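Local coordinates for HTH cro/C1-type domain-containing protein (Pseudomonas aeruginosa PAO1, PDB 7CSV) that probably binds DNA as a dimeric HigA antitoxin, recognising pseudopalindromic motifs and acting as a transcriptional regulator, at residues D17-E22 / R61-S66; A38-D43 / E47-S52. All blocks are in the same frame, centred on the assembly; numbering follows the deposited sequence.

Contact 1: residues D17-E22 / R61-S66; sequences DEFLME and RYFDTS
F19 and F63 meet where helix 11-23 packs against the C-terminal end of helix 53-63, inside the all-helical Cro/C1-type helix-turn-helix domain. The aromatic pair carries most of the contact. Its ring planes are inclined at 48°, with centroids 4.9 Å apart. One corner of the F19 ring leads: CD2 sits over a face of F63, displaced toward the rim, and comes within 3.6 Å of F63 CG. The backbone of helix 11-23 directs F19 CB at F63, and with chi1 at -67°, CG beside the backbone N, the ring swings so that its CD2 side meets F63. F19 CB itself makes a CH-pi contact, 4.1 Å from the F63 centroid and 14° off the ring normal. The opposite face of F63 is covered by its neighbour Y62, whose CD2 lies over the ring centre, so the phenyl group is clamped from both sides.

Further apolar contacts widen the interface. L20 CD2 approaches F63 CZ at 4.3 Å, while the methyl CG2 of T65 lies 4.1 Å from F19 CE2. The F19 ring also meets that of W70 on helix 67-93, and F63 packs on L97 of the second subunit, so the same side chain also lies at the dimer interface.

No hydrogen bond crosses between the two segments, but the turn after helix 53-63 has polar bonds of its own. S66 OG caps F69 N at the start of helix 67-93, and T65 OG1 donates to S66 O at 2.9 Å, approaching from above the carbonyl plane.

Contact 2: residues A38-D43 / E47-S52; sequences APTVND and EQRGIS
A chi1 of -68° sets the carboxylate of D43 beside its own backbone N, while R49 starts with CG anti to its N and then bends at chi3 (-64°), turning its guanidinium toward the D43 carboxylate on the flank of helix 38-45. Where the two meet, the loop leaving this helix folds against it. Helix 38-45 is the second helix of the helix-turn-helix and, as in Cro/C1-type relatives, probably the one that reads DNA.

The side-chain link is a salt bridge held by a single hydrogen bond, from R49 NH1 to D43 OD2 at 2.8 Å. It uses the anti lone pair of OD2 and is noticeably bent, with the oxygen tilted out of the guanidinium plane; carboxylate and guanidinium planes differ by 27°. Since OD2 also lies 3.2 Å from P39 O, another acceptor, the arginine charge probably eases the crowding of two oxygens. The aliphatic part of R49 runs across the base of the aspartate, R49 CB 3.6 Å from D43 CB, and R49 CD reaches to 4.0 Å from T40 O. The polar end of T40 is engaged by S37 OG.

The main chain supplies the second link. E47, with positive phi, ends the helix in a Schellman motif, whose 6-to-1 bond runs from Q48 N to D43 O. D43 therefore contributes to both links, its carbonyl to the helix terminus and its carboxylate to the arginine. The E47 side chain leaves the contact to form a salt bridge with R16 on helix 11-23, and Q48 NE2 turns back to R46 O. The bond from Q48 N is fairly straight, 2.8 Å to D43 O, and Q48 CB lies 3.6 Å from that same oxygen.

Contact 2 is nested within the chain loop that contact 1 closes, and the two lie on different parts of one helix-turn-helix domain, their centres about 15 Å apart and their nearest atoms about 5 Å apart without touching. Helix 53-63 connects them: S52 caps its start at the end of contact 2, and F63 lies near its C-terminal end in contact 1. L30 on helix 27-34 is a shared neighbour, touched by Y62 and F63 of one contact and by V41 of the other. Contact 1 adjoins the second subunit, whereas no other chain of the dimer touches contact 2, whose helix 38-45, as in Cro/C1-type relatives, probably faces DNA.

Contact 1: residues D17-E22 / R61-S66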
loop_
_atom_site.group_PDB
_atom_site.type_symbol
_atom_site.label_atom_id
_atom_site.label_comp_id
_atom_site.label_asym_id
_atom_site.label_seq_id
_atom_site.Cartn_x
_atom_site.Cartn_y
_atom_site.Cartn_z
ATOM N N ASP A 17 11.222 16.546 0.699
ATOM C CA ASP A 17 11.055 17.715 1.557
ATOM C C ASP A 17 11.430 17.437 3.005
ATOM O O ASP A 17 12.071 18.276 3.645
ATOM C CB ASP A 17 9.609 18.216 1.515
ATOM C CG ASP A 17 9.210 18.776 0.169
ATOM O OD1 ASP A 17 10.089 19.086 -0.653
ATOM O OD2 ASP A 17 7.993 18.889 -0.066
ATOM N N GLU A 18 11.012 16.291 3.559
ATOM C CA GLU A 18 11.162 16.041 4.984
ATOM C C GLU A 18 12.388 15.215 5.319
ATOM O O GLU A 18 12.697 15.050 6.505
ATOM C CB GLU A 18 9.924 15.333 5.543
ATOM C CG GLU A 18 8.640 16.072 5.299
ATOM C CD GLU A 18 8.583 17.372 6.058
ATOM O OE1 GLU A 18 9.422 17.584 6.951
ATOM O OE2 GLU A 18 7.698 18.182 5.765
ATOM N N PHE A 19 13.076 14.673 4.319
ATOM C CA PHE A 19 14.226 13.829 4.616
ATOM C C PHE A 19 15.461 14.275 3.840
ATOM O O PHE A 19 16.479 14.613 4.453
ATOM C CB PHE A 19 13.874 12.366 4.340
ATOM C CG PHE A 19 12.830 11.820 5.272
ATOM C CD1 PHE A 19 11.483 11.944 4.977
ATOM C CD2 PHE A 19 13.200 11.201 6.465
ATOM C CE1 PHE A 19 10.521 11.456 5.841
ATOM C CE2 PHE A 19 12.246 10.704 7.328
ATOM C CZ PHE A 19 10.896 10.831 7.010
ATOM N N LEU A 20 15.398 14.282 2.507
ATOM C CA LEU A 20 16.581 14.651 1.727
ATOM C C LEU A 20 16.990 16.093 1.993
ATOM O O LEU A 20 18.168 16.382 2.236
ATOM C CB LEU A 20 16.329 14.436 0.237
ATOM C CG LEU A 20 16.063 12.995 -0.201
ATOM C CD1 LEU A 20 16.066 12.897 -1.716
ATOM C CD2 LEU A 20 17.090 12.046 0.413
ATOM N N MET A 21 16.026 17.019 1.961
ATOM C CA MET A 21 16.359 18.412 2.237
ATOM C C MET A 21 16.642 18.644 3.713
ATOM O O MET A 21 17.437 19.524 4.059
ATOM C CB MET A 21 15.229 19.328 1.763
ATOM C CG MET A 21 15.082 19.403 0.271
ATOM S SD MET A 21 13.892 20.677 -0.180
ATOM C CE MET A 21 13.042 19.894 -1.547
ATOM N N GLU A 22 15.996 17.883 4.598
ATOM C CA GLU A 22 16.216 18.078 6.023
ATOM C C GLU A 22 17.643 17.720 6.402
ATOM O O GLU A 22 18.292 18.454 7.154
ATOM C CB GLU A 22 15.229 17.243 6.832
ATOM C CG GLU A 22 15.552 17.186 8.314
ATOM C CD GLU A 22 14.853 18.286 9.086
ATOM O OE1 GLU A 22 14.013 18.984 8.482
ATOM O OE2 GLU A 22 15.139 18.448 10.290
ATOM N N ARG A 61 14.694 1.589 7.599
ATOM C CA ARG A 61 15.982 1.287 8.216
ATOM C C ARG A 61 16.908 2.495 8.194
ATOM O O ARG A 61 17.580 2.798 9.189
ATOM C CB ARG A 61 16.631 0.109 7.486
ATOM C CG ARG A 61 18.101 -0.136 7.837
ATOM C CD ARG A 61 18.256 -0.850 9.149
ATOM N NE ARG A 61 19.651 -1.249 9.362
ATOM C CZ ARG A 61 20.135 -1.675 10.523
ATOM N NH1 ARG A 61 19.342 -1.761 11.584
ATOM N NH2 ARG A 61 21.418 -2.010 10.623
ATOM N N TYR A 62 16.971 3.190 7.064
ATOM C CA TYR A 62 17.928 4.282 6.934
ATOM C C TYR A 62 17.511 5.488 7.767
ATOM O O TYR A 62 18.337 6.102 8.448
ATOM C CB TYR A 62 18.070 4.672 5.470
ATOM C CG TYR A 62 19.205 5.634 5.243
ATOM C CD1 TYR A 62 20.504 5.274 5.550
ATOM C CD2 TYR A 62 18.969 6.899 4.742
ATOM C CE1 TYR A 62 21.548 6.152 5.351
ATOM C CE2 TYR A 62 20.002 7.789 4.539
ATOM C CZ TYR A 62 21.293 7.407 4.846
ATOM O OH TYR A 62 22.331 8.293 4.646
ATOM N N PHE A 63 16.235 5.859 7.710
ATOM C CA PHE A 63 15.787 7.108 8.312
ATOM C C PHE A 63 15.123 6.946 9.680
ATOM O O PHE A 63 14.522 7.908 10.168
ATOM C CB PHE A 63 14.815 7.813 7.365
ATOM C CG PHE A 63 15.474 8.422 6.173
ATOM C CD1 PHE A 63 16.478 9.371 6.332
ATOM C CD2 PHE A 63 15.078 8.075 4.891
ATOM C CE1 PHE A 63 17.090 9.952 5.242
ATOM C CE2 PHE A 63 15.687 8.657 3.782
ATOM C CZ PHE A 63 16.700 9.601 3.959
ATOM N N ASP A 64 15.211 5.774 10.313
ATOM C CA ASP A 64 14.576 5.542 11.614
ATOM C C ASP A 64 13.063 5.788 11.567
ATOM O O ASP A 64 12.512 6.558 12.353
ATOM C CB ASP A 64 15.215 6.411 12.708
ATOM C CG ASP A 64 16.523 5.849 13.217
ATOM O OD1 ASP A 64 16.861 4.691 12.896
ATOM O OD2 ASP A 64 17.217 6.573 13.959
ATOM N N THR A 65 12.392 5.150 10.620
ATOM C CA THR A 65 10.934 5.142 10.599
ATOM C C THR A 65 10.466 3.699 10.511
ATOM O O THR A 65 11.250 2.788 10.240
ATOM C CB THR A 65 10.349 5.919 9.414
ATOM O OG1 THR A 65 10.589 5.184 8.205
ATOM C CG2 THR A 65 10.946 7.308 9.301
ATOM N N SER A 66 9.168 3.489 10.717
ATOM C CA SER A 66 8.623 2.199 10.340
ATOM C C SER A 66 8.591 2.091 8.818
ATOM O O SER A 66 8.597 3.093 8.096
ATOM C CB SER A 66 7.216 2.012 10.910
ATOM O OG SER A 66 6.296 2.839 10.208
#

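Contact 2: residues A38-D43 / E47-S52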
loop_
_atom_site.group_PDB
_atom_site.type_symbol
_atom_site.label_atom_id
_atom_site.label_comp_id
_atom_site.label_asym_id
_atom_site.label_seq_id
_atom_site.Cartn_x
_atom_site.Cartn_y
_atom_site.Cartn_z
ATOM N N ALA A 38 20.912 4.271 -8.359
ATOM C CA ALA A 38 20.525 5.677 -8.280
ATOM C C ALA A 38 19.252 5.993 -9.056
ATOM O O ALA A 38 18.441 6.786 -8.546
ATOM C CB ALA A 38 21.683 6.573 -8.741
ATOM N N PRO A 39 19.008 5.442 -10.254
ATOM C CA PRO A 39 17.708 5.692 -10.897
ATOM C C PRO A 39 16.529 5.201 -10.075
ATOM O O PRO A 39 15.434 5.763 -10.199
ATOM C CB PRO A 39 17.829 4.944 -12.234
ATOM C CG PRO A 39 19.294 4.928 -12.513
ATOM C CD PRO A 39 19.935 4.744 -11.170
ATOM N N THR A 40 16.714 4.183 -9.226
ATOM C CA THR A 40 15.628 3.752 -8.348
ATOM C C THR A 40 15.166 4.903 -7.461
ATOM O O THR A 40 13.976 5.239 -7.426
ATOM C CB THR A 40 16.064 2.556 -7.497
ATOM O OG1 THR A 40 16.555 1.511 -8.345
ATOM C CG2 THR A 40 14.883 2.022 -6.681
ATOM N N VAL A 41 16.104 5.546 -6.764
ATOM C CA VAL A 41 15.749 6.692 -5.939
ATOM C C VAL A 41 15.372 7.883 -6.809
ATOM O O VAL A 41 14.457 8.647 -6.477
ATOM C CB VAL A 41 16.909 7.048 -4.993
ATOM C CG1 VAL A 41 16.601 8.322 -4.240
ATOM C CG2 VAL A 41 17.199 5.893 -4.036
ATOM N N ASN A 42 16.079 8.072 -7.927
ATOM C CA ASN A 42 15.772 9.193 -8.808
ATOM C C ASN A 42 14.324 9.140 -9.281
ATOM O O ASN A 42 13.638 10.167 -9.303
ATOM C CB ASN A 42 16.709 9.203 -10.016
ATOM C CG ASN A 42 18.091 9.770 -9.693
ATOM O OD1 ASN A 42 18.290 10.435 -8.677
ATOM N ND2 ASN A 42 19.045 9.516 -10.577
ATOM N N ASP A 43 13.850 7.953 -9.675
ATOM C CA ASP A 43 12.471 7.824 -10.148
ATOM C C ASP A 43 11.471 8.224 -9.063
ATOM O O ASP A 43 10.461 8.877 -9.348
ATOM C CB ASP A 43 12.197 6.393 -10.612
ATOM C CG ASP A 43 12.965 6.009 -11.868
ATOM O OD1 ASP A 43 13.396 6.906 -12.615
ATOM O OD2 ASP A 43 13.114 4.794 -12.113
ATOM N N GLU A 47 8.790 11.465 -8.795
ATOM C CA GLU A 47 7.379 11.072 -8.795
ATOM C C GLU A 47 7.028 10.221 -10.020
ATOM O O GLU A 47 5.906 10.275 -10.536
ATOM C CB GLU A 47 6.477 12.308 -8.667
ATOM C CG GLU A 47 6.962 13.224 -7.538
ATOM C CD GLU A 47 5.993 14.326 -7.160
ATOM O OE1 GLU A 47 4.823 14.295 -7.596
ATOM O OE2 GLU A 47 6.421 15.238 -6.422
ATOM N N GLN A 48 7.988 9.406 -10.464
ATOM C CA GLN A 48 7.853 8.517 -11.610
ATOM C C GLN A 48 7.860 7.054 -11.205
ATOM O O GLN A 48 7.909 6.179 -12.076
ATOM C CB GLN A 48 8.984 8.755 -12.616
ATOM C CG GLN A 48 9.126 10.183 -13.036
ATOM C CD GLN A 48 7.888 10.666 -13.769
ATOM O OE1 GLN A 48 7.457 10.051 -14.740
ATOM N NE2 GLN A 48 7.297 11.752 -13.289
ATOM N N ARG A 49 7.828 6.771 -9.910
ATOM C CA ARG A 49 7.824 5.399 -9.435
ATOM C C ARG A 49 7.327 5.416 -8.000
ATOM O O ARG A 49 7.615 6.357 -7.258
ATOM C CB ARG A 49 9.223 4.779 -9.523
ATOM C CG ARG A 49 9.335 3.400 -8.920
ATOM C CD ARG A 49 10.753 3.106 -8.459
ATOM N NE ARG A 49 11.715 3.081 -9.559
ATOM C CZ ARG A 49 11.858 2.065 -10.405
ATOM N NH1 ARG A 49 12.764 2.127 -11.369
ATOM N NH2 ARG A 49 11.092 0.987 -10.294
ATOM N N GLY A 50 6.562 4.392 -7.623
ATOM C CA GLY A 50 6.109 4.282 -6.249
ATOM C C GLY A 50 7.115 3.593 -5.340
ATOM O O GLY A 50 8.151 3.081 -5.778
ATOM N N ILE A 51 6.791 3.599 -4.047
ATOM C CA ILE A 51 7.576 2.906 -3.026
ATOM C C ILE A 51 7.143 1.451 -2.982
ATOM O O ILE A 51 5.989 1.146 -2.658
ATOM C CB ILE A 51 7.383 3.549 -1.646
ATOM C CG1 ILE A 51 7.608 5.052 -1.695
ATOM C CG2 ILE A 51 8.300 2.885 -0.612
ATOM C CD1 ILE A 51 8.955 5.409 -2.098
ATOM N N SER A 52 8.069 0.551 -3.286
ATOM C CA SER A 52 7.841 -0.870 -3.109
ATOM C C SER A 52 8.028 -1.264 -1.641
ATOM O O SER A 52 8.621 -0.535 -0.842
ATOM C CB SER A 52 8.806 -1.680 -3.969
ATOM O OG SER A 52 10.130 -1.563 -3.452
#